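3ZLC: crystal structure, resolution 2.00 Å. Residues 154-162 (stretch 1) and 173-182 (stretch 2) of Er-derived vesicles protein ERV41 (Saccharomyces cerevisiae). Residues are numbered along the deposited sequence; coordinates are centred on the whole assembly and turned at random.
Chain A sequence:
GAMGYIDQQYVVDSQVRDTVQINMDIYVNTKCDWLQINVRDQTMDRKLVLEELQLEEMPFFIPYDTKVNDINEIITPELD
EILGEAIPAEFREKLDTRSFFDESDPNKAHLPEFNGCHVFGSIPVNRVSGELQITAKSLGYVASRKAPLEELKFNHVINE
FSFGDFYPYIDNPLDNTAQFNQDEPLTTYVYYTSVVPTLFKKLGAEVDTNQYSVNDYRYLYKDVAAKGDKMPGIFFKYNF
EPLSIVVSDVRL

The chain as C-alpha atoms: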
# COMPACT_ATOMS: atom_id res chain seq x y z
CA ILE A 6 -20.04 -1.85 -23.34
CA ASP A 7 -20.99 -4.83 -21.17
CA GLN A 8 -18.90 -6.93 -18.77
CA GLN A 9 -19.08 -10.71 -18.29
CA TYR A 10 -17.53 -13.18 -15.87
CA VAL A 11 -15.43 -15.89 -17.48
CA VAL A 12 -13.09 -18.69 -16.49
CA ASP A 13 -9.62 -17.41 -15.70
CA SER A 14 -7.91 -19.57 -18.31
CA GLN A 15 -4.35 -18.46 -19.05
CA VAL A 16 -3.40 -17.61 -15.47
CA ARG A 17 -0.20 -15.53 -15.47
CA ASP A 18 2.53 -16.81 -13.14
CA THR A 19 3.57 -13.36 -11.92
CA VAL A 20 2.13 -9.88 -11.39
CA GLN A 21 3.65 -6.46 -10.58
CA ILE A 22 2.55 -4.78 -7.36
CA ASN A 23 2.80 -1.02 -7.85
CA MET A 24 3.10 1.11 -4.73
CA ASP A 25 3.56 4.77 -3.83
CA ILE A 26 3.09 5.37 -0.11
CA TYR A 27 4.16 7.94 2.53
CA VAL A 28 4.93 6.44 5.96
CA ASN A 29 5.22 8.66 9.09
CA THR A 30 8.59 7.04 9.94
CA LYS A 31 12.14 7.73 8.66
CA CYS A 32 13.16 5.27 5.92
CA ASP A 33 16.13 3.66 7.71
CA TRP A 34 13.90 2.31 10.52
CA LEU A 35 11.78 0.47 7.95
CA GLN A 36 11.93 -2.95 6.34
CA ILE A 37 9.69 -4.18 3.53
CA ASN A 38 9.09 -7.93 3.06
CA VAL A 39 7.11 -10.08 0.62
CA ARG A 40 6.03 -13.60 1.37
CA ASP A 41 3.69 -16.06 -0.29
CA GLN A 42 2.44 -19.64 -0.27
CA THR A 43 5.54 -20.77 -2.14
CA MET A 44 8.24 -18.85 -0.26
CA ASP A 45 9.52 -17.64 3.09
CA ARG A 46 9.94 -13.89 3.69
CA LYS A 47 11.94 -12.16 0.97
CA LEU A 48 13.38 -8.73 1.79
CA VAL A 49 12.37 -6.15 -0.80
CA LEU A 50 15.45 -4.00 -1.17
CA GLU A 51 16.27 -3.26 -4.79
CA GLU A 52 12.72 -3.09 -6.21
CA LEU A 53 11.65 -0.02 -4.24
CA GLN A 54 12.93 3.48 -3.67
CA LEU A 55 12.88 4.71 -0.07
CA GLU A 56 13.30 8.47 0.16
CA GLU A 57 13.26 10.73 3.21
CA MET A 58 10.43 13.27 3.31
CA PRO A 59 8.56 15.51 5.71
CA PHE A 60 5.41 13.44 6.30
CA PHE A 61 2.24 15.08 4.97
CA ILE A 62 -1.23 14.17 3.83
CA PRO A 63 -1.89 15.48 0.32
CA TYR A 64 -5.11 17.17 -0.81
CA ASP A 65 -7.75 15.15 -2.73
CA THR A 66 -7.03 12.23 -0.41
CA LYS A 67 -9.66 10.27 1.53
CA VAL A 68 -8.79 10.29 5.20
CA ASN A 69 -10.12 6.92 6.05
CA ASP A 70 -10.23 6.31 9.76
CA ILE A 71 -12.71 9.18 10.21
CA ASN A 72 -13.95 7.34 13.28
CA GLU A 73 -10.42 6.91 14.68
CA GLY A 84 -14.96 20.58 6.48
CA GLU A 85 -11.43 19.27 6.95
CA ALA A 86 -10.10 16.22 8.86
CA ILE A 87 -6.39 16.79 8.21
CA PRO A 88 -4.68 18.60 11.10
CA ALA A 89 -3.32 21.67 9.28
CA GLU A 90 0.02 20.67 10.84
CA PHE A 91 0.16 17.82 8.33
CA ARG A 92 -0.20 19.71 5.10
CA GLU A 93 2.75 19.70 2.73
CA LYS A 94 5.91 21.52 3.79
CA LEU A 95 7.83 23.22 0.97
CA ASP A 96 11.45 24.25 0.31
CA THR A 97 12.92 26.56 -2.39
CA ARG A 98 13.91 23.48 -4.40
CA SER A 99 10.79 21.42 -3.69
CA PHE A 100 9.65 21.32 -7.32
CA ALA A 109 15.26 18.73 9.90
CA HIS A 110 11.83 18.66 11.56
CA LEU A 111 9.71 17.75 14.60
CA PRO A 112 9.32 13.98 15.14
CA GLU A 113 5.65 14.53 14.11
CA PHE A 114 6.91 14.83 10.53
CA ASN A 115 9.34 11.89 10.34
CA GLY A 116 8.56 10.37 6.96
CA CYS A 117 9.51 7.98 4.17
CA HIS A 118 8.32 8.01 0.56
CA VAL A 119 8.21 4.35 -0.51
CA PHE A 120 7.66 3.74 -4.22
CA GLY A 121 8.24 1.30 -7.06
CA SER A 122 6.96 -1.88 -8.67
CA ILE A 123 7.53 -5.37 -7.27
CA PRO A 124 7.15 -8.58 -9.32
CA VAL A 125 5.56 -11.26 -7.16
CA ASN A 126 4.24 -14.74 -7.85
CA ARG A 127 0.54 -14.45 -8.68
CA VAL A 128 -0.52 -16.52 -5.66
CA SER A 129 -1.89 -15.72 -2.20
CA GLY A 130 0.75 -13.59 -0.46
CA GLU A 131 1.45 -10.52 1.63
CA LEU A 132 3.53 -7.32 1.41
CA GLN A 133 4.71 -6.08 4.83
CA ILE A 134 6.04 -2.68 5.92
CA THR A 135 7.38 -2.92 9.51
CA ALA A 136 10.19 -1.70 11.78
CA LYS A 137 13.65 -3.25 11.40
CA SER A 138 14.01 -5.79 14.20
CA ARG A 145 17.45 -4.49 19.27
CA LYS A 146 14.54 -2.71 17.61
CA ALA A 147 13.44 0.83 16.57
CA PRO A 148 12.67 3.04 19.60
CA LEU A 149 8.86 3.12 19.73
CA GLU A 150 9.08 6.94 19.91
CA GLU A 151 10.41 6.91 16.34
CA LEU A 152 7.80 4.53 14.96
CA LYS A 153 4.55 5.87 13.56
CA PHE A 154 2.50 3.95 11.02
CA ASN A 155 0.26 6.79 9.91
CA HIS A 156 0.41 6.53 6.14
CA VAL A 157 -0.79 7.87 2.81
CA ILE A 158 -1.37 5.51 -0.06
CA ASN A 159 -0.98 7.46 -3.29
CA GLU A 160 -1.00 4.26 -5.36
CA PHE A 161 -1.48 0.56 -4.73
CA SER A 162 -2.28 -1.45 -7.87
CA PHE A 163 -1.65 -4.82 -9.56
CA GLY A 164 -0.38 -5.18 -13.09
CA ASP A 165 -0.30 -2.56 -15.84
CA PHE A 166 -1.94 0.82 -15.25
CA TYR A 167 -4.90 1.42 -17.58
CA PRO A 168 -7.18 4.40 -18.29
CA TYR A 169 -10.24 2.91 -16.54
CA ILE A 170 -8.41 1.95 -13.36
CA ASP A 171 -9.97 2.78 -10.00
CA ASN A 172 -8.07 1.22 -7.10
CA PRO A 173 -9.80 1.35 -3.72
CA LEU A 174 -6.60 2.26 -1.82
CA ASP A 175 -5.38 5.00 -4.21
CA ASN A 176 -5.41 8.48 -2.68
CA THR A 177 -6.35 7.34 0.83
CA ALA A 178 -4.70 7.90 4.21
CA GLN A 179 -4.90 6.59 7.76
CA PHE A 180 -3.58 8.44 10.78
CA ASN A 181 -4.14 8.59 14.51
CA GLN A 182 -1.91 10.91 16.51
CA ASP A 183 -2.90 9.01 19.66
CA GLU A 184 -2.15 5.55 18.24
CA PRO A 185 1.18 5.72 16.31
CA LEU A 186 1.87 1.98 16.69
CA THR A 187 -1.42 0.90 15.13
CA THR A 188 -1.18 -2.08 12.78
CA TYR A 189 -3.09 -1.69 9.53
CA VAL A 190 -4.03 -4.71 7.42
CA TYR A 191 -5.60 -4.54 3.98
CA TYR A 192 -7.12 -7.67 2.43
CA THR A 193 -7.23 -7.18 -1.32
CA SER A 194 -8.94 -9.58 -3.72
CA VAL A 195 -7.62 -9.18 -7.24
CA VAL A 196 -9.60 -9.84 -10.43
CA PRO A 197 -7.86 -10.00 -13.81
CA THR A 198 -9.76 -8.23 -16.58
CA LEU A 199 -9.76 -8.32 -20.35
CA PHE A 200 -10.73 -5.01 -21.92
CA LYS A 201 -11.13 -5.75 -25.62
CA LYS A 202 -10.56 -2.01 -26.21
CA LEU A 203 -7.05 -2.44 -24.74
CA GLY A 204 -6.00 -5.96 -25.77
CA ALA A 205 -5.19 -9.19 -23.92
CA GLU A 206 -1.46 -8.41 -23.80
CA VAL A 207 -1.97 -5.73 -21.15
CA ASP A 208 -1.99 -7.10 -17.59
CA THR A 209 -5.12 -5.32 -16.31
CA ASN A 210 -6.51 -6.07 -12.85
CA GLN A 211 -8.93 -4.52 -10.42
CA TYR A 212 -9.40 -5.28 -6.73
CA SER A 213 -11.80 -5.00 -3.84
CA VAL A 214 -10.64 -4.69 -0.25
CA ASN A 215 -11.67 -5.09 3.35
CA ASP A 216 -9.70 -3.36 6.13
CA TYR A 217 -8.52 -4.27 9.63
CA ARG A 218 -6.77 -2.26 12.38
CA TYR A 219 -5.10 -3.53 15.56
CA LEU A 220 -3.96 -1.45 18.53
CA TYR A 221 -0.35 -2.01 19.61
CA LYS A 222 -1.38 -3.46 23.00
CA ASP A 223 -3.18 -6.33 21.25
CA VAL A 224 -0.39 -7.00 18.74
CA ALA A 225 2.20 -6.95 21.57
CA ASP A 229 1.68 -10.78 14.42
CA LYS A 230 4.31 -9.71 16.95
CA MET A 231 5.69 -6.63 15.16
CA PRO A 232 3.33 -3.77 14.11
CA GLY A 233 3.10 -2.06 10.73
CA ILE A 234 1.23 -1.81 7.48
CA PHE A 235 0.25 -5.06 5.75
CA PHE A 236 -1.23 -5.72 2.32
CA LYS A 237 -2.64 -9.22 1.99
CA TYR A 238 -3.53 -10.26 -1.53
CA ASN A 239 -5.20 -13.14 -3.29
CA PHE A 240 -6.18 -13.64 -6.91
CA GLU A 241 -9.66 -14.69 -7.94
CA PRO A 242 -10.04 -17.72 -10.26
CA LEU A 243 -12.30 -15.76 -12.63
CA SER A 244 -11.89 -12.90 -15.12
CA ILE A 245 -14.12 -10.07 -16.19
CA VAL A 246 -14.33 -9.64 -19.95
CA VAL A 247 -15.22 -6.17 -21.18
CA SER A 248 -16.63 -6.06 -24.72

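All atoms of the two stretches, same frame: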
# COMPACT_ATOMS: atom_id res chain seq x y z
N PHE A 154 2.98 4.57 12.25
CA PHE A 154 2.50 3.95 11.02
C PHE A 154 1.31 4.65 10.36
O PHE A 154 0.63 4.08 9.50
CB PHE A 154 2.26 2.44 11.22
CG PHE A 154 3.54 1.67 11.44
CD1 PHE A 154 4.44 1.47 10.40
CD2 PHE A 154 3.86 1.17 12.70
CE1 PHE A 154 5.63 0.77 10.60
CE2 PHE A 154 5.05 0.47 12.91
CZ PHE A 154 5.94 0.27 11.86
N ASN A 155 1.09 5.91 10.73
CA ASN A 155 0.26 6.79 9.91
C ASN A 155 0.79 6.70 8.48
O ASN A 155 2.00 6.61 8.27
CB ASN A 155 0.34 8.24 10.41
CG ASN A 155 0.01 8.37 11.88
OD1 ASN A 155 -1.00 7.84 12.34
ND2 ASN A 155 0.87 9.05 12.63
N HIS A 156 -0.09 6.70 7.50
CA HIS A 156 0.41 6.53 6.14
C HIS A 156 -0.55 7.11 5.12
O HIS A 156 -1.73 7.33 5.41
CB HIS A 156 0.67 5.04 5.84
CG HIS A 156 -0.55 4.18 5.95
ND1 HIS A 156 -1.01 3.71 7.15
CD2 HIS A 156 -1.40 3.70 5.00
CE1 HIS A 156 -2.10 2.97 6.95
NE2 HIS A 156 -2.35 2.96 5.66
N VAL A 157 -0.00 7.40 3.94
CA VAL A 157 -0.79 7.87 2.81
C VAL A 157 -0.53 6.91 1.69
O VAL A 157 0.63 6.65 1.37
CB VAL A 157 -0.32 9.25 2.33
CG1 VAL A 157 -1.01 9.62 1.01
CG2 VAL A 157 -0.60 10.30 3.40
N ILE A 158 -1.58 6.37 1.09
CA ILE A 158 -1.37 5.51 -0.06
C ILE A 158 -1.71 6.32 -1.29
O ILE A 158 -2.89 6.61 -1.54
CB ILE A 158 -2.28 4.24 -0.00
CG1 ILE A 158 -1.91 3.38 1.22
CG2 ILE A 158 -2.13 3.41 -1.28
CD1 ILE A 158 -2.99 2.35 1.63
N ASN A 159 -0.70 6.72 -2.07
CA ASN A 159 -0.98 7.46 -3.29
C ASN A 159 -1.36 6.48 -4.40
O ASN A 159 -2.28 6.75 -5.18
CB ASN A 159 0.22 8.31 -3.71
CG ASN A 159 0.61 9.30 -2.65
OD1 ASN A 159 -0.22 10.11 -2.24
ND2 ASN A 159 1.86 9.21 -2.16
N GLU A 160 -0.67 5.35 -4.43
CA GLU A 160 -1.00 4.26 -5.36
C GLU A 160 -0.79 2.90 -4.72
O GLU A 160 0.19 2.70 -3.98
CB GLU A 160 -0.14 4.33 -6.64
CG GLU A 160 -0.56 3.22 -7.65
CD GLU A 160 0.31 3.16 -8.89
OE1 GLU A 160 1.30 3.92 -8.97
OE2 GLU A 160 0.01 2.34 -9.79
N PHE A 161 -1.69 1.97 -5.01
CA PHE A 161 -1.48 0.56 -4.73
C PHE A 161 -2.29 -0.22 -5.77
O PHE A 161 -3.51 -0.21 -5.73
CB PHE A 161 -1.93 0.18 -3.32
CG PHE A 161 -1.51 -1.19 -2.93
CD1 PHE A 161 -0.18 -1.44 -2.60
CD2 PHE A 161 -2.42 -2.25 -2.92
CE1 PHE A 161 0.24 -2.72 -2.25
CE2 PHE A 161 -2.01 -3.52 -2.57
CZ PHE A 161 -0.68 -3.76 -2.24
N SER A 162 -1.60 -0.83 -6.73
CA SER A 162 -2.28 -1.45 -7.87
C SER A 162 -1.53 -2.72 -8.26
O SER A 162 -0.39 -2.95 -7.81
CB SER A 162 -2.33 -0.49 -9.06
OG SER A 162 -1.03 -0.18 -9.52
N PRO A 173 -9.21 0.84 -4.96
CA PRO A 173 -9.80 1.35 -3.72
C PRO A 173 -8.80 2.08 -2.81
O PRO A 173 -9.20 3.04 -2.14
CB PRO A 173 -10.29 0.09 -3.01
CG PRO A 173 -10.44 -0.96 -4.12
CD PRO A 173 -9.47 -0.59 -5.20
N LEU A 174 -7.54 1.63 -2.76
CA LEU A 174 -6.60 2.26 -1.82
C LEU A 174 -5.90 3.51 -2.35
O LEU A 174 -5.28 4.23 -1.57
CB LEU A 174 -5.56 1.25 -1.29
CG LEU A 174 -6.21 0.05 -0.61
CD1 LEU A 174 -5.12 -0.90 -0.12
CD2 LEU A 174 -7.13 0.49 0.54
N ASP A 175 -6.01 3.80 -3.65
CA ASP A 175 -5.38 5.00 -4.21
C ASP A 175 -5.91 6.26 -3.56
O ASP A 175 -7.13 6.39 -3.37
CB ASP A 175 -5.64 5.14 -5.73
CG ASP A 175 -4.79 4.20 -6.56
OD1 ASP A 175 -4.04 3.40 -5.97
OD2 ASP A 175 -4.91 4.23 -7.80
N ASN A 176 -5.02 7.20 -3.27
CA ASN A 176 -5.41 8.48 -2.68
C ASN A 176 -6.22 8.32 -1.39
O ASN A 176 -7.26 8.95 -1.21
CB ASN A 176 -6.17 9.34 -3.71
CG ASN A 176 -5.41 9.46 -5.04
OD1 ASN A 176 -5.88 8.99 -6.07
ND2 ASN A 176 -4.24 10.09 -5.00
N THR A 177 -5.72 7.50 -0.48
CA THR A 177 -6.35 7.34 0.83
C THR A 177 -5.27 7.50 1.88
O THR A 177 -4.09 7.40 1.56
CB THR A 177 -6.96 5.94 1.00
OG1 THR A 177 -5.92 4.96 0.92
CG2 THR A 177 -8.01 5.66 -0.08
N ALA A 178 -5.67 7.75 3.12
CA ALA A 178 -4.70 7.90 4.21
C ALA A 178 -5.33 7.41 5.51
O ALA A 178 -6.55 7.49 5.69
CB ALA A 178 -4.28 9.38 4.34
N GLN A 179 -4.49 6.89 6.39
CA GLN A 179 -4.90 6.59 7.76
C GLN A 179 -3.91 7.23 8.72
O GLN A 179 -2.69 7.15 8.53
CB GLN A 179 -4.99 5.07 7.97
CG GLN A 179 -6.17 4.44 7.21
CD GLN A 179 -6.63 3.10 7.78
OE1 GLN A 179 -7.21 3.04 8.87
NE2 GLN A 179 -6.40 2.02 7.03
N PHE A 180 -4.43 7.89 9.75
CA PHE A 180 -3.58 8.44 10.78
C PHE A 180 -4.33 8.55 12.09
O PHE A 180 -5.55 8.69 12.13
CB PHE A 180 -3.04 9.81 10.37
CG PHE A 180 -4.03 10.91 10.49
CD1 PHE A 180 -4.16 11.62 11.68
CD2 PHE A 180 -4.84 11.24 9.42
CE1 PHE A 180 -5.09 12.63 11.80
CE2 PHE A 180 -5.76 12.26 9.53
CZ PHE A 180 -5.89 12.95 10.73
N ASN A 181 -3.57 8.50 13.17
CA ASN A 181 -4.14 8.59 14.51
C ASN A 181 -2.99 9.06 15.38
O ASN A 181 -2.08 8.29 15.68
CB ASN A 181 -4.66 7.22 14.99
CG ASN A 181 -5.34 7.29 16.36
OD1 ASN A 181 -5.03 8.14 17.20
ND2 ASN A 181 -6.27 6.37 16.59
N GLN A 182 -3.02 10.33 15.76
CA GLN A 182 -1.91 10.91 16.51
C GLN A 182 -1.80 10.29 17.90
O GLN A 182 -0.74 10.35 18.52
CB GLN A 182 -2.06 12.44 16.57
CG GLN A 182 -2.25 13.10 15.20
CD GLN A 182 -2.15 14.62 15.24
OE1 GLN A 182 -3.15 15.32 15.04
NE2 GLN A 182 -0.95 15.13 15.47
O HOH W 1 0.59 8.75 15.41
O HOH W 2 -3.07 10.83 -2.32
O HOH W 3 -3.32 6.78 -8.20

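Strands 156-158 and 177-179 run antiparallel, their axes 164° apart in N-to-C direction and 4.7 Å apart at closest approach. Four backbone hydrogen bonds set the register. His156 N donates to Gln179 O (2.8 Å) and Gln179 N to His156 O (3.0 Å); two residues on, Ile158 N donates to Thr177 O (2.8 Å) and Thr177 N to Ile158 O (3.2 Å), all with N-H...O angles of 151-162°. Between them lies the non-hydrogen-bonded pair Val157 and Ala178, whose CA atoms are 4.2 Å apart. Here Val157 CG2 meets Ala178 CB at 3.9 Å, a packing in which a methyl group suffices on the Ala178 side.

Beyond each end of this ladder, a side-chain oxygen takes over the role of a backbone acceptor. Asn155 has chi1 at -54° (m) and chi2 at -49°; its CA-to-CB bond points sideways, but the end of the side chain comes nearer to stretch 2, so that OD1 accepts from Asn181 N at 2.8 Å (158°). The other half of the amide is used as well: ND2 donates to a water (2.8 Å from its O), which in turn donates to Asn181 O at 2.7 Å. At the opposite end Asp175, chi1 -76° (m), likewise turns its carboxylate inward, and OD1 accepts from Phe161 N at 2.9 Å (159°). This contact lies past the corner at Asn159, so Asp175 ties the second strand of stretch 1 to the loop before strand 177-179. A second water joins Asn159 OD1 (2.9 Å) to Asn176 ND2 (3.0 Å), each distance measured to the water O.

His156, Ile158, Thr177 and Gln179 share one face of the sheet. The p rotamer of His156 (chi1 61°, chi2 -82°) lets ND1 donate to Phe154 O within its own stretch (2.9 Å, 164°), while CE1 lies 3.7 Å from Gln179 CB. Thus the imidazole is anchored by a polar bond yet packs on the aliphatic start of Gln179, whose terminal amide is satisfied elsewhere in the structure.

Thr177 is also p (62°), and its OG1 donates to Leu174 O at 2.7 Å, bracing the turn that leads into the strand. Ile158, chi1 -64° (m) and chi2 163° (t), has the largest covered area in the contact, 78 Å². Its CD1 reaches Leu174 CB at 4.0 Å. Leu174 is m,t, and its CD1 also meets Phe161 CD2 at 4.1 Å, so one buried leucine packs against apolar side chains from before and after the corner. In all, 648 Å² is buried between the stretches.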